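Local coordinates for protein flavodoxin (Fusobacterium nucleatum, PDB 6OHK) that binds flavin mononucleotide and probably serves as a low-potential electron donor to redox enzymes, at residues A[19-22]-A[23-27]; A[37-40]-A[41-45]; A[62-65]-A[66-70]; A[70-73]-A[74-77]; A[78-82]-A[83-87]. The protein carries 1 engineered substitution. All coordinates share one frame; numbering follows the deposited sequence.

Contact 1. Residues A[19-22]-A[23-27]; sequences VGIV and DEIEF
Val19 O, Gly20 O, Ile21 O and Val22 O accept in turn from the backbone N of Asp23, Glu24, Ile25 and Glu26, four successive i to i+4 bonds of a regular alpha helix. The last is nearly straight, with Glu26 N 2.8 Å from Val22 O at an N-H...O angle of 167°. Side chains one turn apart meet on different sides of the helix. On the buried side Ile21 CG2 approaches Ile25 CD1 at 4.0 Å, while the other branch of Ile21 swings elsewhere: its CD1 comes 3.5 Å from Glu24 OE2. Val22 holds CG1 anti to its backbone N (chi1 168°), which brings that methyl 3.7 Å from Glu26 OE2. Glu26 crosses Val22 at a slant with an extended chain, and its OE2 is gripped by a hydrogen bond with Thr36 OG1. Val19 and Asp23 run side by side in the same direction, CG1 of the valine 4.1 Å from OD2 of the aspartate, a loose touch at the more open side. This is helix 17-28 of a beta-alpha-beta unit of the flavodoxin fold, and its first turn holds the FMN-binding Thr17 and Thr18. Val19 and Val22 lie on Tyr11 and Ile25 on Ile9 of strand 7-11, Val22 and Glu26 reach strand 34-38, and Ile21 and Glu24 lean on Thr154 of helix 154-166.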
loop_
_atom_site.group_PDB
_atom_site.type_symbol
_atom_site.label_atom_id
_atom_site.label_comp_id
_atom_site.label_asym_id
_atom_site.label_seq_id
_atom_site.Cartn_x
_atom_site.Cartn_y
_atom_site.Cartn_z
ATOM N N VAL A 19 7.524 9.025 -2.896
ATOM C CA VAL A 19 7.642 9.216 -4.342
ATOM C C VAL A 19 8.671 8.267 -4.913
ATOM O O VAL A 19 8.475 7.678 -5.991
ATOM C CB VAL A 19 8.002 10.688 -4.662
ATOM C CG1 VAL A 19 8.319 10.889 -6.155
ATOM C CG2 VAL A 19 6.899 11.619 -4.217
ATOM N N GLY A 20 9.800 8.125 -4.230
ATOM C CA GLY A 20 10.818 7.231 -4.698
ATOM C C GLY A 20 10.347 5.801 -4.726
ATOM O O GLY A 20 10.693 5.050 -5.636
ATOM N N ILE A 21 9.581 5.391 -3.712
ATOM C CA ILE A 21 9.024 4.046 -3.684
ATOM C C ILE A 21 8.082 3.842 -4.862
ATOM O O ILE A 21 8.104 2.797 -5.514
ATOM C CB ILE A 21 8.313 3.793 -2.335
ATOM C CG1 ILE A 21 9.287 3.611 -1.175
ATOM C CG2 ILE A 21 7.330 2.645 -2.420
ATOM C CD1 ILE A 21 10.612 3.088 -1.446
ATOM N N VAL A 22 7.243 4.827 -5.152
ATOM C CA VAL A 22 6.352 4.717 -6.286
ATOM C C VAL A 22 7.142 4.597 -7.574
ATOM O O VAL A 22 6.782 3.812 -8.455
ATOM C CB VAL A 22 5.364 5.893 -6.289
ATOM C CG1 VAL A 22 4.595 6.000 -7.615
ATOM C CG2 VAL A 22 4.431 5.769 -5.102
ATOM N N ASP A 23 8.227 5.349 -7.711
ATOM C CA ASP A 23 9.075 5.210 -8.895
ATOM C C ASP A 23 9.634 3.803 -9.032
ATOM O O ASP A 23 9.715 3.266 -10.148
ATOM C CB ASP A 23 10.228 6.214 -8.839
ATOM C CG ASP A 23 9.790 7.637 -9.111
ATOM O OD1 ASP A 23 8.707 7.845 -9.705
ATOM O OD2 ASP A 23 10.561 8.556 -8.740
ATOM N N GLU A 24 10.006 3.173 -7.927
ATOM C CA GLU A 24 10.471 1.795 -7.980
ATOM C C GLU A 24 9.359 0.842 -8.387
ATOM O O GLU A 24 9.577 -0.070 -9.204
ATOM C CB GLU A 24 11.085 1.392 -6.634
ATOM C CG GLU A 24 12.308 2.231 -6.318
ATOM C CD GLU A 24 13.039 1.873 -5.036
ATOM O OE1 GLU A 24 13.785 0.878 -5.056
ATOM O OE2 GLU A 24 12.895 2.604 -4.026
ATOM N N ILE A 25 8.162 1.005 -7.827
ATOM C CA ILE A 25 7.018 0.196 -8.224
ATOM C C ILE A 25 6.764 0.337 -9.719
ATOM O O ILE A 25 6.579 -0.657 -10.434
ATOM C CB ILE A 25 5.774 0.599 -7.406
ATOM C CG1 ILE A 25 5.941 0.176 -5.947
ATOM C CG2 ILE A 25 4.510 0.011 -8.025
ATOM C CD1 ILE A 25 4.901 0.796 -5.009
ATOM N N GLU A 26 6.743 1.567 -10.210
ATOM C CA GLU A 26 6.492 1.805 -11.624
ATOM C C GLU A 26 7.538 1.120 -12.486
ATOM O O GLU A 26 7.211 0.571 -13.551
ATOM C CB GLU A 26 6.468 3.301 -11.913
ATOM C CG GLU A 26 5.261 4.011 -11.336
ATOM C CD GLU A 26 5.226 5.477 -11.695
ATOM O OE1 GLU A 26 6.192 5.967 -12.334
ATOM O OE2 GLU A 26 4.253 6.166 -11.345
ATOM N N PHE A 27 8.798 1.149 -12.059
ATOM C CA PHE A 27 9.834 0.475 -12.828
ATOM C C PHE A 27 9.584 -1.018 -12.898
ATOM O O PHE A 27 9.725 -1.635 -13.966
ATOM C CB PHE A 27 11.213 0.784 -12.252
ATOM C CG PHE A 27 12.303 0.108 -13.017
ATOM C CD1 PHE A 27 12.815 0.678 -14.137
ATOM C CD2 PHE A 27 12.743 -1.122 -12.639
ATOM C CE1 PHE A 27 13.814 -0.003 -14.880
ATOM C CE2 PHE A 27 13.712 -1.798 -13.373
ATOM C CZ PHE A 27 14.215 -1.225 -14.484
#

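Contact 2. Residues A[37-40]-A[41-45]; sequences FNVK and NGVKE
Asn38 O and Val39 O accept from Asn41 N and Gly42 N, two backbone bonds of 2.9 Å each that wind the chain tightly as strand 34-38 ends. They are unlike in geometry: Gly42 N stands above the plane of the Val39 carbonyl, whereas Asn41 N is only tilted from that of Asn38. Gly42 has a positive phi, a conformation in which a side chain would press on the preceding carbonyl oxygen. The side chain of Asn38 adds a third bond, its OD1 taking the N-H of Lys40 at 3.0 Å in an Asx turn. A water links the two asparagines by accepting from Asn38 N and from Asn41 ND2. In the flavodoxin fold this turn closes the end of strand 34-38, which pairs in parallel with strand 7-11 through Phe37, with Val39 just past its end also bonded to Tyr11; Asn38 ND2 is weakly bonded to Tyr11 OH. Apolar contact comes from Val39 CG1 and Val43 CG1, 3.9 Å apart, on the side of the turn that faces Trp68. The aromatic contact is a CH-pi one: Glu45 CB sits over a face of the Phe37 ring, 4.2 Å from its centroid and 25° off the normal. Glu45 CG, anti to the carbonyl carbon (chi1 -63°), reaches Phe37 CE2 at 3.7 Å; beyond it the chain bends at chi2, and the carboxylate plane is turned by 24° from the ring. Phe37 also stacks with Phe10.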
loop_
_atom_site.group_PDB
_atom_site.type_symbol
_atom_site.label_atom_id
_atom_site.label_comp_id
_atom_site.label_asym_id
_atom_site.label_seq_id
_atom_site.Cartn_x
_atom_site.Cartn_y
_atom_site.Cartn_z
ATOM N N PHE A 37 -1.521 8.334 -9.212
ATOM C CA PHE A 37 -2.270 9.454 -8.678
ATOM C C PHE A 37 -1.784 9.782 -7.286
ATOM O O PHE A 37 -1.505 8.873 -6.491
ATOM C CB PHE A 37 -3.753 9.083 -8.533
ATOM C CG PHE A 37 -4.407 8.628 -9.805
ATOM C CD1 PHE A 37 -4.307 7.311 -10.205
ATOM C CD2 PHE A 37 -5.124 9.507 -10.597
ATOM C CE1 PHE A 37 -4.897 6.855 -11.375
ATOM C CE2 PHE A 37 -5.735 9.061 -11.741
ATOM C CZ PHE A 37 -5.632 7.721 -12.132
ATOM N N ASN A 38 -1.668 11.070 -6.985
ATOM C CA ASN A 38 -1.378 11.565 -5.649
ATOM C C ASN A 38 -2.692 11.950 -5.010
ATOM O O ASN A 38 -3.400 12.820 -5.531
ATOM C CB ASN A 38 -0.437 12.769 -5.749
ATOM C CG ASN A 38 0.037 13.277 -4.405
ATOM O OD1 ASN A 38 -0.650 13.243 -3.416
ATOM N ND2 ASN A 38 1.265 13.808 -4.400
ATOM N N VAL A 39 -3.034 11.316 -3.899
ATOM C CA VAL A 39 -4.347 11.506 -3.287
ATOM C C VAL A 39 -4.528 12.873 -2.638
ATOM O O VAL A 39 -5.637 13.191 -2.192
ATOM C CB VAL A 39 -4.735 10.350 -2.348
ATOM C CG1 VAL A 39 -4.774 9.057 -3.137
ATOM C CG2 VAL A 39 -3.835 10.259 -1.144
ATOM N N LYS A 40 -3.499 13.720 -2.647
ATOM C CA LYS A 40 -3.777 15.128 -2.371
ATOM C C LYS A 40 -4.760 15.693 -3.373
ATOM O O LYS A 40 -5.381 16.731 -3.090
ATOM C CB LYS A 40 -2.511 15.964 -2.348
ATOM C CG LYS A 40 -1.877 16.237 -3.653
ATOM C CD LYS A 40 -0.525 16.890 -3.338
ATOM C CE LYS A 40 0.215 17.374 -4.521
ATOM N NZ LYS A 40 1.375 18.247 -4.077
ATOM N N ASN A 41 -4.908 15.066 -4.530
ATOM C CA ASN A 41 -5.874 15.456 -5.545
ATOM C C ASN A 41 -7.151 14.650 -5.476
ATOM O O ASN A 41 -7.947 14.697 -6.422
ATOM C CB ASN A 41 -5.225 15.331 -6.919
ATOM C CG ASN A 41 -4.050 16.250 -7.056
ATOM O OD1 ASN A 41 -4.167 17.465 -6.755
ATOM N ND2 ASN A 41 -2.903 15.724 -7.439
ATOM N N GLY A 42 -7.361 13.904 -4.398
ATOM C CA GLY A 42 -8.578 13.144 -4.189
ATOM C C GLY A 42 -8.402 11.660 -4.474
ATOM O O GLY A 42 -7.345 11.180 -4.892
ATOM N N VAL A 43 -9.486 10.923 -4.241
ATOM C CA VAL A 43 -9.510 9.467 -4.390
ATOM C C VAL A 43 -10.536 8.984 -5.389
ATOM O O VAL A 43 -10.741 7.767 -5.517
ATOM C CB VAL A 43 -9.685 8.726 -3.045
ATOM C CG1 VAL A 43 -8.537 8.998 -2.127
ATOM C CG2 VAL A 43 -11.034 9.102 -2.397
ATOM N N LYS A 44 -11.197 9.870 -6.108
ATOM C CA LYS A 44 -12.361 9.374 -6.824
ATOM C C LYS A 44 -11.979 8.360 -7.899
ATOM O O LYS A 44 -12.761 7.432 -8.162
ATOM C CB LYS A 44 -13.207 10.505 -7.378
ATOM C CG LYS A 44 -12.551 11.296 -8.436
ATOM C CD LYS A 44 -13.494 12.435 -8.895
ATOM C CE LYS A 44 -12.806 13.438 -9.822
ATOM N NZ LYS A 44 -11.694 14.231 -9.177
ATOM N N GLU A 45 -10.790 8.468 -8.490
ATOM C CA GLU A 45 -10.389 7.552 -9.552
ATOM C C GLU A 45 -10.152 6.135 -9.075
ATOM O O GLU A 45 -10.020 5.249 -9.921
ATOM C CB GLU A 45 -9.167 8.066 -10.304
ATOM C CG GLU A 45 -9.392 9.379 -11.028
ATOM C CD GLU A 45 -9.205 10.618 -10.165
ATOM O OE1 GLU A 45 -8.950 10.541 -8.928
ATOM O OE2 GLU A 45 -9.319 11.720 -10.775
HETATM O O HOH W 1 -2.700 13.072 -8.824
#

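Contact 3. Residues A[62-65]-A[66-70]; sequences GEAH and AAWMN
His65 caps the helix that starts at Ala66: its ring nitrogen ND1 accepts from Ala67 N at 2.9 Å, with an N-H...N angle of 168°. This side-chain N-cap lies just after the FMN-binding Gly62, in a part of the flavodoxin fold where the short, weakly bonded strand 63-64 leads through His65 into helix 66-69. CG, anti to the backbone N (chi1 -177°), lies beside the carbonyl carbon, on the side of the helix start; Ala67 N meets ND1 16° out of the ring plane. With ND1 as acceptor, a neutral ring would probably carry its proton on NE2. The backbone carbonyl of the same histidine serves the helix too, holding Met69 N at 3.0 Å in its plane and Trp68 N by a weaker, strongly bent bond. Packing is tight around Ala64, whose CB lies 3.8 Å from both Trp68 CB and Met69 SD. From there the indole leads away into the protein, NE1 bonded to Val55 O and the ring against Leu54, Thr56 and Leu107. The other side is looser. Glu63 and Met69 cross at about a right angle, with Met69 CE 4.0 Å from Glu63 CD, and both side chains lie on Tyr106 of helix 103-113. Ala66 is exposed, its methyl turned away from the 62-65 segment. At the start of that segment, Gly62 N donates to FMN O4. Bends at chi2 and chi3 carry Met69 SD to Ala64 and CE to Glu63, while Met69 CG lies 3.3 Å from Ala64 O.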
loop_
_atom_site.group_PDB
_atom_site.type_symbol
_atom_site.label_atom_id
_atom_site.label_comp_id
_atom_site.label_asym_id
_atom_site.label_seq_id
_atom_site.Cartn_x
_atom_site.Cartn_y
_atom_site.Cartn_z
ATOM N N GLY A 62 0.583 5.972 13.890
ATOM C CA GLY A 62 -0.016 4.893 13.154
ATOM C C GLY A 62 -1.102 5.283 12.172
ATOM O O GLY A 62 -1.759 4.395 11.620
ATOM N N GLU A 63 -1.283 6.552 11.900
ATOM C CA GLU A 63 -2.231 6.973 10.878
ATOM C C GLU A 63 -1.578 6.958 9.507
ATOM O O GLU A 63 -0.356 6.976 9.369
ATOM C CB GLU A 63 -2.758 8.383 11.155
ATOM C CG GLU A 63 -3.606 8.464 12.407
ATOM C CD GLU A 63 -4.216 9.843 12.616
ATOM O OE1 GLU A 63 -3.973 10.761 11.816
ATOM O OE2 GLU A 63 -4.936 10.016 13.627
ATOM N N ALA A 64 -2.419 6.949 8.479
ATOM C CA ALA A 64 -1.945 7.218 7.125
ATOM C C ALA A 64 -1.648 8.710 6.988
ATOM O O ALA A 64 -1.949 9.517 7.873
ATOM C CB ALA A 64 -3.003 6.770 6.120
ATOM N N HIS A 65 -1.072 9.101 5.865
ATOM C CA HIS A 65 -0.890 10.512 5.566
ATOM C C HIS A 65 -2.243 11.216 5.593
ATOM O O HIS A 65 -3.269 10.623 5.275
ATOM C CB HIS A 65 -0.263 10.595 4.181
ATOM C CG HIS A 65 0.079 11.983 3.720
ATOM N ND1 HIS A 65 -0.852 12.867 3.234
ATOM C CD2 HIS A 65 1.281 12.591 3.620
ATOM C CE1 HIS A 65 -0.245 13.982 2.881
ATOM N NE2 HIS A 65 1.052 13.838 3.107
ATOM N N ALA A 66 -2.228 12.504 5.942
ATOM C CA ALA A 66 -3.459 13.278 6.051
ATOM C C ALA A 66 -4.294 13.230 4.788
ATOM O O ALA A 66 -5.525 13.287 4.873
ATOM C CB ALA A 66 -3.148 14.736 6.399
ATOM N N ALA A 67 -3.670 13.204 3.606
ATOM C CA ALA A 67 -4.476 13.181 2.387
ATOM C C ALA A 67 -5.272 11.897 2.266
ATOM O O ALA A 67 -6.370 11.910 1.718
ATOM C CB ALA A 67 -3.602 13.384 1.166
ATOM N N TRP A 68 -4.765 10.776 2.774
ATOM C CA TRP A 68 -5.582 9.577 2.887
ATOM C C TRP A 68 -6.619 9.739 3.996
ATOM O O TRP A 68 -7.807 9.453 3.776
ATOM C CB TRP A 68 -4.712 8.347 3.167
ATOM C CG TRP A 68 -4.016 7.757 2.007
ATOM C CD1 TRP A 68 -2.671 7.735 1.786
ATOM C CD2 TRP A 68 -4.626 7.095 0.910
ATOM N NE1 TRP A 68 -2.410 7.060 0.605
ATOM C CE2 TRP A 68 -3.597 6.661 0.054
ATOM C CE3 TRP A 68 -5.947 6.812 0.573
ATOM C CZ2 TRP A 68 -3.857 5.932 -1.087
ATOM C CZ3 TRP A 68 -6.207 6.099 -0.562
ATOM C CH2 TRP A 68 -5.164 5.683 -1.393
ATOM N N MET A 69 -6.203 10.178 5.185
ATOM C CA MET A 69 -7.135 10.251 6.309
ATOM C C MET A 69 -8.321 11.147 5.976
ATOM O O MET A 69 -9.466 10.826 6.320
ATOM C CB MET A 69 -6.411 10.742 7.567
ATOM C CG MET A 69 -5.262 9.860 8.019
ATOM S SD MET A 69 -5.722 8.134 8.387
ATOM C CE MET A 69 -6.727 8.340 9.835
ATOM N N ASN A 70 -8.075 12.246 5.286
ATOM C CA ASN A 70 -9.150 13.172 4.964
ATOM C C ASN A 70 -10.118 12.590 3.957
ATOM O O ASN A 70 -11.245 13.100 3.811
ATOM C CB ASN A 70 -8.569 14.465 4.407
ATOM C CG ASN A 70 -7.891 15.297 5.450
ATOM O OD1 ASN A 70 -8.101 15.116 6.635
ATOM N ND2 ASN A 70 -7.018 16.189 5.005
#

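Contact 4. Residues A[70-73]-A[74-77]; sequences NNLK and KLEE
The amide of Asn71 meets the chain of Lys74 through its oxygen, OD1 lying 3.6 Å from Lys74 CD, while its ND2 is held by Ala67 O of the preceding helix. The two ends of this flat group are thus engaged differently, the nitrogen by a hydrogen bond and the oxygen by an aliphatic carbon, with the two side chains crossing at a slant. The carboxylate of Glu76 is also used at both oxygens: OE2 forms a salt bridge with Lys113, and OE1 takes a water that also bonds weakly to Leu72 O. The side chain of Glu77 lies with its CG 3.5 Å from Lys73 O. Lys73 NZ stays 5.6 Å from Glu77 OE2, too far for direct pairing, although the opposite charges may attract weakly. Asn71 stands at the N-cap but makes no capping bond with its side chain; its backbone O begins the helical bonds, receiving Leu75 N at 2.9 Å. Leu72 O then receives Glu76 N at 3.0 Å, and the bond from Glu77 N to Lys73 O, at 3.3 Å, is weak and bent. A second water joins the start of the helix, donating to Asn70 O and accepting from Lys74 N. Leu72 and Leu75 barely meet, their CD2 atoms 4.4 Å apart, since both turn to partners beyond the helix. These leucines seat helix 72-77 on helix 103-113, through Tyr106, Leu107 and Ile110, while Leu75 also reaches Ile46 and Phe80; Asn71 and Lys74 rest on Val43, in the loop between strands 34-38 and 51-59.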
loop_
_atom_site.group_PDB
_atom_site.type_symbol
_atom_site.label_atom_id
_atom_site.label_comp_id
_atom_site.label_asym_id
_atom_site.label_seq_id
_atom_site.Cartn_x
_atom_site.Cartn_y
_atom_site.Cartn_z
ATOM N N ASN A 70 -8.075 12.246 5.286
ATOM C CA ASN A 70 -9.150 13.172 4.964
ATOM C C ASN A 70 -10.118 12.590 3.957
ATOM O O ASN A 70 -11.245 13.100 3.811
ATOM C CB ASN A 70 -8.569 14.465 4.407
ATOM C CG ASN A 70 -7.891 15.297 5.450
ATOM O OD1 ASN A 70 -8.101 15.116 6.635
ATOM N ND2 ASN A 70 -7.018 16.189 5.005
ATOM N N ASN A 71 -9.716 11.546 3.233
ATOM C CA ASN A 71 -10.512 10.927 2.184
ATOM C C ASN A 71 -11.078 9.588 2.584
ATOM O O ASN A 71 -11.611 8.890 1.719
ATOM C CB ASN A 71 -9.674 10.804 0.915
ATOM C CG ASN A 71 -9.641 12.081 0.165
ATOM O OD1 ASN A 71 -10.697 12.516 -0.305
ATOM N ND2 ASN A 71 -8.488 12.685 0.005
ATOM N N LEU A 72 -11.004 9.197 3.846
ATOM C CA LEU A 72 -11.458 7.859 4.201
ATOM C C LEU A 72 -12.956 7.692 4.024
ATOM O O LEU A 72 -13.406 6.591 3.695
ATOM C CB LEU A 72 -11.077 7.486 5.626
ATOM C CG LEU A 72 -9.574 7.340 5.908
ATOM C CD1 LEU A 72 -9.417 6.870 7.338
ATOM C CD2 LEU A 72 -8.893 6.398 4.964
ATOM N N LYS A 73 -13.759 8.742 4.277
ATOM C CA LYS A 73 -15.196 8.612 4.065
ATOM C C LYS A 73 -15.512 8.467 2.581
ATOM O O LYS A 73 -16.351 7.648 2.191
ATOM C CB LYS A 73 -15.942 9.794 4.701
ATOM C CG LYS A 73 -17.461 9.664 4.634
ATOM C CD LYS A 73 -18.128 10.005 5.950
ATOM C CE LYS A 73 -19.634 9.735 5.906
ATOM N NZ LYS A 73 -19.999 8.298 5.979
ATOM N N LYS A 74 -14.834 9.229 1.733
ATOM C CA LYS A 74 -15.023 9.075 0.298
ATOM C C LYS A 74 -14.576 7.703 -0.165
ATOM O O LYS A 74 -15.209 7.095 -1.036
ATOM C CB LYS A 74 -14.252 10.156 -0.445
ATOM C CG LYS A 74 -14.899 11.522 -0.274
ATOM C CD LYS A 74 -14.198 12.628 -1.044
ATOM C CE LYS A 74 -14.883 13.976 -0.820
ATOM N NZ LYS A 74 -15.034 14.311 0.630
ATOM N N LEU A 75 -13.483 7.191 0.397
ATOM C CA LEU A 75 -12.988 5.871 0.034
ATOM C C LEU A 75 -14.014 4.807 0.376
ATOM O O LEU A 75 -14.261 3.893 -0.417
ATOM C CB LEU A 75 -11.648 5.631 0.752
ATOM C CG LEU A 75 -10.848 4.413 0.315
ATOM C CD1 LEU A 75 -10.256 4.687 -1.080
ATOM C CD2 LEU A 75 -9.747 4.155 1.326
ATOM N N GLU A 76 -14.668 4.934 1.531
ATOM C CA GLU A 76 -15.639 3.955 1.962
ATOM C C GLU A 76 -16.933 4.011 1.167
ATOM O O GLU A 76 -17.703 3.045 1.223
ATOM C CB GLU A 76 -15.892 4.095 3.465
ATOM C CG GLU A 76 -16.742 2.967 4.026
ATOM C CD GLU A 76 -16.767 2.942 5.544
ATOM O OE1 GLU A 76 -15.962 3.662 6.186
ATOM O OE2 GLU A 76 -17.600 2.188 6.092
ATOM N N GLU A 77 -17.160 5.063 0.386
ATOM C CA GLU A 77 -18.303 5.105 -0.517
ATOM C C GLU A 77 -18.112 4.228 -1.738
ATOM O O GLU A 77 -19.099 3.861 -2.384
ATOM C CB GLU A 77 -18.561 6.537 -0.986
ATOM C CG GLU A 77 -19.115 7.437 0.116
ATOM C CD GLU A 77 -19.340 8.881 -0.318
ATOM O OE1 GLU A 77 -19.303 9.171 -1.535
ATOM O OE2 GLU A 77 -19.552 9.731 0.579
HETATM O O HOH W 2 -13.580 11.592 3.052
HETATM O O HOH W 3 -14.307 5.479 6.378
#

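Contact 5. Residues A[78-82]-A[83-87]; sequences IDFTG and KVVGL
Lys83 turns back along the loop before its strand and crosses the side chain of Phe80 at about a right angle, its CD 3.8 Å from Phe80 CD2. With CG anti to the carbonyl carbon (chi1 -57°), the methylene chain starts out past the Phe80 carbonyl, CB 3.3 Å and CG 3.5 Å from Phe80 O, and a final bend at chi4 turns NZ away from the ring. On the way CE passes 3.5 Å from Asp79 O and touches Ile78 CG2 at 4.2 Å, again nearly at right angles. The ammonium group of this buried lysine is well supplied with acceptors: it bonds Glu47 O and Phe49 O, and also a water that donates to Thr81 O. A second water, bonded to Asp79 O, accepts from NZ weakly. Such carbonyl oxygens would tend to stabilise the charge. The loop itself is a type II beta turn from Phe80 to Lys83, closed by Lys83 N donating to Phe80 O at 2.9 Å, with Gly82 taking the positive phi of 82°. An Asx turn overlaps its start: Asp79 OD1 receives both N and OG1 of Thr81, the hydroxyl at 2.7 Å on the syn side and the amide from above the carboxylate plane. Phe80 CD2 also meets Val85 CG2, at 4.3 Å. The turn delivers the chain from helix 72-77 into strand 84-90, which lies beside strand 51-59; Phe80 and Val85 both touch Leu52 of that strand and Val111 of helix 103-113, and the backbone of Val84 is hydrogen-bonded to Glu50 and Leu52.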
loop_
_atom_site.group_PDB
_atom_site.type_symbol
_atom_site.label_atom_id
_atom_site.label_comp_id
_atom_site.label_asym_id
_atom_site.label_seq_id
_atom_site.Cartn_x
_atom_site.Cartn_y
_atom_site.Cartn_z
ATOM N N ILE A 78 -16.875 3.864 -2.065
ATOM C CA ILE A 78 -16.581 3.075 -3.248
ATOM C C ILE A 78 -16.923 1.618 -2.991
ATOM O O ILE A 78 -16.656 1.079 -1.913
ATOM C CB ILE A 78 -15.092 3.244 -3.594
ATOM C CG1 ILE A 78 -14.810 4.701 -3.944
ATOM C CG2 ILE A 78 -14.659 2.295 -4.731
ATOM C CD1 ILE A 78 -13.340 5.021 -4.178
ATOM N N ASP A 79 -17.489 0.966 -4.001
ATOM C CA ASP A 79 -17.734 -0.463 -3.952
ATOM C C ASP A 79 -16.469 -1.164 -4.428
ATOM O O ASP A 79 -16.083 -1.026 -5.591
ATOM C CB ASP A 79 -18.904 -0.819 -4.865
ATOM C CG ASP A 79 -19.324 -2.247 -4.731
ATOM O OD1 ASP A 79 -18.706 -3.004 -3.976
ATOM O OD2 ASP A 79 -20.321 -2.635 -5.400
ATOM N N PHE A 80 -15.802 -1.881 -3.533
ATOM C CA PHE A 80 -14.566 -2.588 -3.867
ATOM C C PHE A 80 -14.798 -4.026 -4.325
ATOM O O PHE A 80 -13.831 -4.750 -4.573
ATOM C CB PHE A 80 -13.581 -2.566 -2.678
ATOM C CG PHE A 80 -12.846 -1.270 -2.513
ATOM C CD1 PHE A 80 -13.438 -0.189 -1.881
ATOM C CD2 PHE A 80 -11.547 -1.129 -2.993
ATOM C CE1 PHE A 80 -12.740 1.010 -1.722
ATOM C CE2 PHE A 80 -10.876 0.069 -2.863
ATOM C CZ PHE A 80 -11.463 1.122 -2.221
ATOM N N THR A 81 -16.059 -4.436 -4.510
ATOM C CA THR A 81 -16.355 -5.778 -5.014
ATOM C C THR A 81 -15.609 -6.011 -6.308
ATOM O O THR A 81 -15.640 -5.173 -7.197
ATOM C CB THR A 81 -17.860 -5.930 -5.241
ATOM O OG1 THR A 81 -18.522 -5.713 -3.997
ATOM C CG2 THR A 81 -18.180 -7.335 -5.743
ATOM N N GLY A 82 -14.921 -7.133 -6.408
ATOM C CA GLY A 82 -14.196 -7.466 -7.611
ATOM C C GLY A 82 -12.833 -6.824 -7.740
ATOM O O GLY A 82 -12.086 -7.191 -8.657
ATOM N N LYS A 83 -12.476 -5.899 -6.856
ATOM C CA LYS A 83 -11.175 -5.257 -6.898
ATOM C C LYS A 83 -10.154 -6.053 -6.125
ATOM O O LYS A 83 -10.462 -6.721 -5.139
ATOM C CB LYS A 83 -11.245 -3.823 -6.396
ATOM C CG LYS A 83 -12.240 -2.952 -7.162
ATOM C CD LYS A 83 -12.004 -1.487 -6.787
ATOM C CE LYS A 83 -13.075 -0.545 -7.334
ATOM N NZ LYS A 83 -13.182 -0.616 -8.820
ATOM N N VAL A 84 -8.913 -5.968 -6.592
ATOM C CA VAL A 84 -7.776 -6.652 -6.014
ATOM C C VAL A 84 -6.765 -5.580 -5.638
ATOM O O VAL A 84 -6.334 -4.801 -6.500
ATOM C CB VAL A 84 -7.171 -7.630 -7.028
ATOM C CG1 VAL A 84 -6.007 -8.368 -6.406
ATOM C CG2 VAL A 84 -8.233 -8.612 -7.517
ATOM N N VAL A 85 -6.407 -5.511 -4.356
ATOM C CA VAL A 85 -5.672 -4.372 -3.814
ATOM C C VAL A 85 -4.429 -4.844 -3.083
ATOM O O VAL A 85 -4.520 -5.715 -2.199
ATOM C CB VAL A 85 -6.569 -3.601 -2.848
ATOM C CG1 VAL A 85 -5.888 -2.355 -2.345
ATOM C CG2 VAL A 85 -7.902 -3.269 -3.497
ATOM N N GLY A 86 -3.294 -4.248 -3.406
ATOM C CA GLY A 86 -2.089 -4.366 -2.597
ATOM C C GLY A 86 -1.830 -3.068 -1.856
ATOM O O GLY A 86 -2.013 -1.986 -2.420
ATOM N N LEU A 87 -1.402 -3.179 -0.601
ATOM C CA LEU A 87 -1.120 -2.050 0.271
ATOM C C LEU A 87 0.368 -1.967 0.539
ATOM O O LEU A 87 1.008 -2.998 0.813
ATOM C CB LEU A 87 -1.859 -2.248 1.589
ATOM C CG LEU A 87 -3.343 -2.458 1.474
ATOM C CD1 LEU A 87 -3.913 -2.771 2.865
ATOM C CD2 LEU A 87 -4.052 -1.258 0.873
HETATM O O HOH W 4 -16.072 0.776 -7.949
HETATM O O HOH W 5 -14.916 -2.950 -9.489
#

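In the fold
Contact 5 is the most buried, contact 4 lies at the surface, and contacts 1, 2 and 3 are partly buried. Contacts 1 and 4 both rest on helical backbone bonds, but the first packs on strands 7-11 and 34-38 and helix 154-166, the second on helix 103-113. Contacts 2 and 5 are turns at strand ends, each with an Asx turn, one leaving the sheet and the other entering it. Contact 3 lies nearest the flavin and relies on a histidine cap. Contact 2 touches contacts 3, 4 and 5; contacts 3 and 4 share Asn70, and contact 5 meets contact 4 where Phe80 lies against Leu75 O. Contact 1 stands apart, its centre about 17 Å from that of contact 2.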